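Side-chain contacts in putative exported protein (Bacteroides fragilis, PDB 3FZX), which is of unknown function but binds calcium and has a fold related to the LolA/LolB lipoprotein carriers, which suggests a lipid-binding role: residues F88-N93 and I174-E179; Y54-A59 and V99-D104. All coordinates share one frame; numbering follows the deposited sequence.

Interaction 1 of 2, residues F88-N93 and I174-E179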
loop_
_atom_site.group_PDB
_atom_site.type_symbol
_atom_site.label_atom_id
_atom_site.label_comp_id
_atom_site.label_asym_id
_atom_site.label_seq_id
_atom_site.Cartn_x
_atom_site.Cartn_y
_atom_site.Cartn_z
ATOM N N PHE A 88 -16.285 -5.845 -6.596
ATOM C CA PHE A 88 -17.169 -5.170 -7.561
ATOM C C PHE A 88 -17.213 -6.036 -8.831
ATOM O O PHE A 88 -16.213 -6.642 -9.185
ATOM C CB PHE A 88 -16.654 -3.766 -7.864
ATOM C CG PHE A 88 -16.729 -2.792 -6.684
ATOM C CD1 PHE A 88 -17.130 -3.193 -5.397
ATOM C CD2 PHE A 88 -16.342 -1.459 -6.863
ATOM C CE1 PHE A 88 -17.177 -2.280 -4.338
ATOM C CE2 PHE A 88 -16.382 -0.539 -5.800
ATOM C CZ PHE A 88 -16.792 -0.958 -4.538
ATOM N N PRO A 89 -18.374 -6.138 -9.501
ATOM C CA PRO A 89 -18.476 -7.026 -10.667
ATOM C C PRO A 89 -17.459 -6.797 -11.805
ATOM O O PRO A 89 -16.965 -7.768 -12.400
ATOM C CB PRO A 89 -19.899 -6.755 -11.174
ATOM C CG PRO A 89 -20.649 -6.383 -9.972
ATOM C CD PRO A 89 -19.695 -5.598 -9.120
ATOM N N THR A 90 -17.166 -5.533 -12.100
ATOM C CA THR A 90 -16.173 -5.178 -13.134
ATOM C C THR A 90 -14.848 -5.819 -12.794
ATOM O O THR A 90 -14.191 -6.372 -13.653
ATOM C CB THR A 90 -16.012 -3.628 -13.288
ATOM O OG1 THR A 90 -17.275 -3.071 -13.652
ATOM C CG2 THR A 90 -14.980 -3.251 -14.352
ATOM N N ALA A 91 -14.501 -5.806 -11.517
ATOM C CA ALA A 91 -13.262 -6.398 -11.051
ATOM C C ALA A 91 -13.305 -7.919 -11.162
ATOM O O ALA A 91 -12.427 -8.548 -11.782
ATOM C CB ALA A 91 -13.007 -5.969 -9.630
ATOM N N LEU A 92 -14.351 -8.509 -10.582
ATOM C CA LEU A 92 -14.492 -9.959 -10.557
ATOM C C LEU A 92 -14.438 -10.530 -11.962
ATOM O O LEU A 92 -13.737 -11.509 -12.215
ATOM C CB LEU A 92 -15.804 -10.367 -9.868
ATOM C CG LEU A 92 -15.844 -10.056 -8.375
ATOM C CD1 LEU A 92 -17.271 -10.236 -7.813
ATOM C CD2 LEU A 92 -14.772 -10.940 -7.677
ATOM N N ASN A 93 -15.151 -9.875 -12.868
ATOM C CA ASN A 93 -15.273 -10.325 -14.251
ATOM C C ASN A 93 -14.037 -10.156 -15.122
ATOM O O ASN A 93 -13.995 -10.724 -16.189
ATOM C CB ASN A 93 -16.485 -9.657 -14.918
ATOM C CG ASN A 93 -17.820 -10.160 -14.341
ATOM O OD1 ASN A 93 -17.841 -11.090 -13.555
ATOM N ND2 ASN A 93 -18.922 -9.541 -14.732
ATOM N N ILE A 174 -15.425 3.681 -11.427
ATOM C CA ILE A 174 -14.812 2.472 -11.971
ATOM C C ILE A 174 -14.536 2.714 -13.450
ATOM O O ILE A 174 -15.457 2.980 -14.214
ATOM C CB ILE A 174 -15.744 1.287 -11.857
ATOM C CG1 ILE A 174 -16.150 1.073 -10.399
ATOM C CG2 ILE A 174 -15.093 0.052 -12.512
ATOM C CD1 ILE A 174 -17.478 0.359 -10.239
ATOM N N TRP A 175 -13.275 2.653 -13.842
ATOM C CA TRP A 175 -12.882 2.866 -15.209
ATOM C C TRP A 175 -12.188 1.635 -15.748
ATOM O O TRP A 175 -11.388 1.030 -15.056
ATOM C CB TRP A 175 -11.928 4.023 -15.272
ATOM C CG TRP A 175 -11.441 4.279 -16.668
ATOM C CD1 TRP A 175 -12.029 5.071 -17.583
ATOM C CD2 TRP A 175 -10.279 3.716 -17.307
ATOM N NE1 TRP A 175 -11.325 5.055 -18.747
ATOM C CE2 TRP A 175 -10.245 4.226 -18.616
ATOM C CE3 TRP A 175 -9.279 2.822 -16.901
ATOM C CZ2 TRP A 175 -9.225 3.897 -19.540
ATOM C CZ3 TRP A 175 -8.270 2.480 -17.815
ATOM C CH2 TRP A 175 -8.258 3.011 -19.122
ATOM N N THR A 176 -12.542 1.244 -16.964
ATOM C CA THR A 176 -11.776 0.288 -17.774
ATOM C C THR A 176 -11.659 0.991 -19.117
ATOM O O THR A 176 -12.328 2.001 -19.337
ATOM C CB THR A 176 -12.491 -1.057 -18.027
ATOM O OG1 THR A 176 -13.599 -0.851 -18.926
ATOM C CG2 THR A 176 -12.949 -1.673 -16.750
ATOM N N PRO A 177 -10.785 0.483 -20.010
ATOM C CA PRO A 177 -10.711 1.073 -21.354
ATOM C C PRO A 177 -12.037 1.012 -22.124
ATOM O O PRO A 177 -12.217 1.798 -23.025
ATOM C CB PRO A 177 -9.654 0.218 -22.057
ATOM C CG PRO A 177 -8.821 -0.327 -20.930
ATOM C CD PRO A 177 -9.763 -0.565 -19.818
ATOM N N LYS A 178 -12.935 0.091 -21.768
ATOM C CA LYS A 178 -14.242 -0.019 -22.418
ATOM C C LYS A 178 -15.351 0.834 -21.798
ATOM O O LYS A 178 -16.305 1.152 -22.499
ATOM C CB LYS A 178 -14.682 -1.491 -22.498
ATOM C CG LYS A 178 -13.829 -2.264 -23.522
ATOM C CD LYS A 178 -14.126 -3.763 -23.610
ATOM C CE LYS A 178 -13.421 -4.352 -24.838
ATOM N NZ LYS A 178 -13.599 -5.826 -25.026
ATOM N N GLU A 179 -15.249 1.216 -20.518
ATOM C CA GLU A 179 -16.307 2.032 -19.873
ATOM C C GLU A 179 -15.996 2.637 -18.502
ATOM O O GLU A 179 -15.139 2.144 -17.779
ATOM C CB GLU A 179 -17.577 1.204 -19.704
ATOM C CG GLU A 179 -17.365 -0.137 -19.030
ATOM C CD GLU A 179 -18.675 -0.820 -18.686
ATOM O OE1 GLU A 179 -19.746 -0.306 -19.079
ATOM O OE2 GLU A 179 -18.637 -1.869 -18.009
#

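Interaction 2 of 2, residues Y54-A59 and V99-D104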
loop_
_atom_site.group_PDB
_atom_site.type_symbol
_atom_site.label_atom_id
_atom_site.label_comp_id
_atom_site.label_asym_id
_atom_site.label_seq_id
_atom_site.Cartn_x
_atom_site.Cartn_y
_atom_site.Cartn_z
ATOM N N TYR A 54 -5.477 -14.552 -0.038
ATOM C CA TYR A 54 -6.834 -14.474 -0.580
ATOM C C TYR A 54 -6.941 -15.327 -1.819
ATOM O O TYR A 54 -5.951 -15.509 -2.539
ATOM C CB TYR A 54 -7.266 -13.044 -0.902
ATOM C CG TYR A 54 -6.473 -12.332 -1.980
ATOM C CD1 TYR A 54 -6.778 -12.502 -3.339
ATOM C CD2 TYR A 54 -5.447 -11.459 -1.644
ATOM C CE1 TYR A 54 -6.052 -11.837 -4.335
ATOM C CE2 TYR A 54 -4.718 -10.790 -2.631
ATOM C CZ TYR A 54 -5.029 -10.985 -3.968
ATOM O OH TYR A 54 -4.322 -10.304 -4.920
ATOM N N THR A 55 -8.149 -15.862 -2.021
ATOM C CA THR A 55 -8.569 -16.530 -3.235
ATOM C C THR A 55 -9.948 -15.994 -3.647
ATOM O O THR A 55 -10.840 -15.814 -2.815
ATOM C CB THR A 55 -8.643 -18.015 -3.052
ATOM O OG1 THR A 55 -7.335 -18.485 -2.754
ATOM C CG2 THR A 55 -9.101 -18.695 -4.314
ATOM N N PHE A 56 -10.056 -15.662 -4.927
ATOM C CA PHE A 56 -11.283 -15.239 -5.573
ATOM C C PHE A 56 -11.624 -16.400 -6.489
ATOM O O PHE A 56 -10.808 -16.808 -7.300
ATOM C CB PHE A 56 -11.068 -13.997 -6.453
ATOM C CG PHE A 56 -11.041 -12.691 -5.718
ATOM C CD1 PHE A 56 -12.229 -12.019 -5.420
ATOM C CD2 PHE A 56 -9.838 -12.090 -5.374
ATOM C CE1 PHE A 56 -12.215 -10.780 -4.738
ATOM C CE2 PHE A 56 -9.817 -10.869 -4.686
ATOM C CZ PHE A 56 -11.006 -10.206 -4.383
ATOM N N ALA A 57 -12.811 -16.953 -6.335
ATOM C CA ALA A 57 -13.289 -18.003 -7.228
ATOM C C ALA A 57 -14.653 -17.630 -7.780
ATOM O O ALA A 57 -15.296 -16.702 -7.302
ATOM C CB ALA A 57 -13.350 -19.337 -6.502
ATOM N N ASP A 58 -15.074 -18.345 -8.814
ATOM C CA ASP A 58 -16.417 -18.168 -9.367
ATOM C C ASP A 58 -17.388 -19.044 -8.566
ATOM O O ASP A 58 -16.964 -19.752 -7.647
ATOM C CB ASP A 58 -16.457 -18.499 -10.882
ATOM C CG ASP A 58 -16.133 -19.977 -11.202
ATOM O OD1 ASP A 58 -16.209 -20.868 -10.313
ATOM O OD2 ASP A 58 -15.795 -20.245 -12.380
ATOM N N ALA A 59 -18.672 -19.016 -8.938
ATOM C CA ALA A 59 -19.724 -19.755 -8.233
ATOM C C ALA A 59 -19.499 -21.258 -8.259
ATOM O O ALA A 59 -19.943 -21.941 -7.359
ATOM C CB ALA A 59 -21.123 -19.407 -8.781
ATOM N N VAL A 99 -3.718 -11.529 -13.547
ATOM C CA VAL A 99 -4.128 -10.206 -13.090
ATOM C C VAL A 99 -3.515 -9.919 -11.730
ATOM O O VAL A 99 -3.525 -10.748 -10.842
ATOM C CB VAL A 99 -5.674 -10.044 -13.022
ATOM C CG1 VAL A 99 -6.060 -8.849 -12.165
ATOM C CG2 VAL A 99 -6.255 -9.901 -14.432
ATOM N N TYR A 100 -2.981 -8.725 -11.584
ATOM C CA TYR A 100 -2.407 -8.250 -10.342
ATOM C C TYR A 100 -3.104 -6.982 -9.979
ATOM O O TYR A 100 -3.752 -6.356 -10.805
ATOM C CB TYR A 100 -0.907 -7.990 -10.526
ATOM C CG TYR A 100 -0.208 -9.293 -10.779
ATOM C CD1 TYR A 100 0.132 -10.145 -9.713
ATOM C CD2 TYR A 100 0.033 -9.733 -12.071
ATOM C CE1 TYR A 100 0.744 -11.377 -9.931
ATOM C CE2 TYR A 100 0.656 -10.972 -12.300
ATOM C CZ TYR A 100 0.999 -11.779 -11.228
ATOM O OH TYR A 100 1.591 -12.986 -11.455
HETATM N N MSE A 101 -2.966 -6.602 -8.729
HETATM C CA MSE A 101 -3.631 -5.424 -8.230
HETATM C C MSE A 101 -2.776 -4.714 -7.188
HETATM O O MSE A 101 -1.948 -5.335 -6.530
HETATM C CB MSE A 101 -5.007 -5.785 -7.704
HETATM C CG MSE A 101 -5.007 -6.862 -6.693
HETATM SE SE MSE A 101 -6.831 -7.387 -6.265
HETATM C CE MSE A 101 -7.066 -8.909 -7.497
HETATM N N MSE A 102 -2.929 -3.395 -7.134
HETATM C CA MSE A 102 -2.216 -2.555 -6.182
HETATM C C MSE A 102 -3.179 -1.454 -5.748
HETATM O O MSE A 102 -3.886 -0.878 -6.573
HETATM C CB MSE A 102 -0.981 -1.918 -6.819
HETATM C CG MSE A 102 0.067 -2.885 -7.386
HETATM SE SE MSE A 102 1.433 -3.513 -6.128
HETATM C CE MSE A 102 0.367 -4.654 -4.933
ATOM N N GLY A 103 -3.190 -1.166 -4.457
ATOM C CA GLY A 103 -3.997 -0.112 -3.904
ATOM C C GLY A 103 -3.353 0.466 -2.673
ATOM O O GLY A 103 -2.358 -0.034 -2.191
ATOM N N ASP A 104 -3.940 1.535 -2.165
ATOM C CA ASP A 104 -3.566 2.085 -0.874
ATOM C C ASP A 104 -3.968 1.132 0.233
ATOM O O ASP A 104 -4.840 0.268 0.039
ATOM C CB ASP A 104 -4.337 3.382 -0.634
ATOM C CG ASP A 104 -4.035 4.424 -1.680
ATOM O OD1 ASP A 104 -2.968 5.076 -1.521
ATOM O OD2 ASP A 104 -4.833 4.532 -2.661
#

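Interaction 1 of 2, residues F88-N93 and I174-E179
The start of the short helix 89-94, with its N-cap residue Phe88, meets the end of strand 161-175 and the turn that follows. Thr90 touches Ile174 and Thr176, and Phe88 touches Ile174. CG2 of Thr90 lies 3.5 Å from CG2 of Thr176, and these two methyls meet tip to tip. The same CG2 of Thr90 is 3.8 Å from CG2 of Ile174. Here the two side chains run past each other in opposite directions. With chi1 of -60° (measured to OG1), Thr90 points its CG2 away from the backbone N, where the methyl touches both partners. Ring atom CD2 of Phe88 touches CD1 of Ile174 at 4.0 Å, an oblique approach. The helix belongs to the long connection between strands 77-81 and 99-107 of an antiparallel beta-barrel, so the contact sets it against the barrel wall. Phe88 also packs on Ile143, Tyr170 and Met172, and Thr90 on Ile181. No hydrogen bond links the two segments; the closest approaches are between carbon atoms. Thr176 uses its hydroxyl within its own turn. OG1 accepts from the backbone N of Glu179 at 3.1 Å, an ST motif, and more weakly from N of Lys178. Chi1 of 70° turns OG1 into the turn and leaves CG2 directed at Thr90. Thr176 N also bonds to Glu179 O at 2.9 Å, and Glu179 N to Thr176 O at 3.2 Å.

Interaction 2 of 2, residues Y54-A59 and V99-D104
Side chains from two non-adjacent strands of the antiparallel beta-barrel meet here in a Met-aromatic contact. Strand 47-58 supplies Tyr54 and Phe56, and strand 99-107 supplies Met101, present as selenomethionine. The backbones are far apart: the CA atoms of Tyr54 and Met101 are 12.3 Å from each other. Long side chains span the gap, coming from opposite directions. The selenium of Met101 is 5.5 Å from the centroid of the Tyr54 ring and 46° off its normal, so it sits obliquely to the ring. The end of the tyrosine does the closest touching. Its OH is 3.9 Å from CG of Met101 and 4.0 Å from CE. The hydroxyl thus rests against the bend of the methionine chain. That bend comes from chi3 of 94°, which turns the CE methyl back toward the aromatic rings. CE then reaches both rings, each obliquely. The two ring planes are steeply inclined, and the Phe56 ring has CE1 of Tyr54 at its edge, in its plane. No hydrogen bond crosses between the segments. Around them, Met101 also packs on Leu129 and Leu131 of strand 127-133, and Phe56 on Leu34, Ala86 and Met95. Further along strand 99-107, Met102 O accepts a hydrogen bond from NH2 of Arg72 of the second subunit. Within the contact, the Met101 methyl CE lies 4.4 Å from CE1 of Tyr54 and equally 4.4 Å from CE2 of Phe56.

Overall arrangement
From the N terminus, the chain first reaches 54-59 on strand 47-58, then 88-93, then 99-104, and last 174-179. The segments alternate, so the two contacts cross along the chain. Interaction 2 closes a loop of 39 residues that contains helix 89-94. Interaction 1 closes one of 80 residues that contains strand 99-107. Both reach the same antiparallel barrel. Interaction 1 ties the helix to the end of strand 161-175, while interaction 2 joins strands 47-58 and 99-107. Their centres are 13 Å apart. They touch directly where CD2 of Leu92 packs 3.6 Å from CD1 of Phe56.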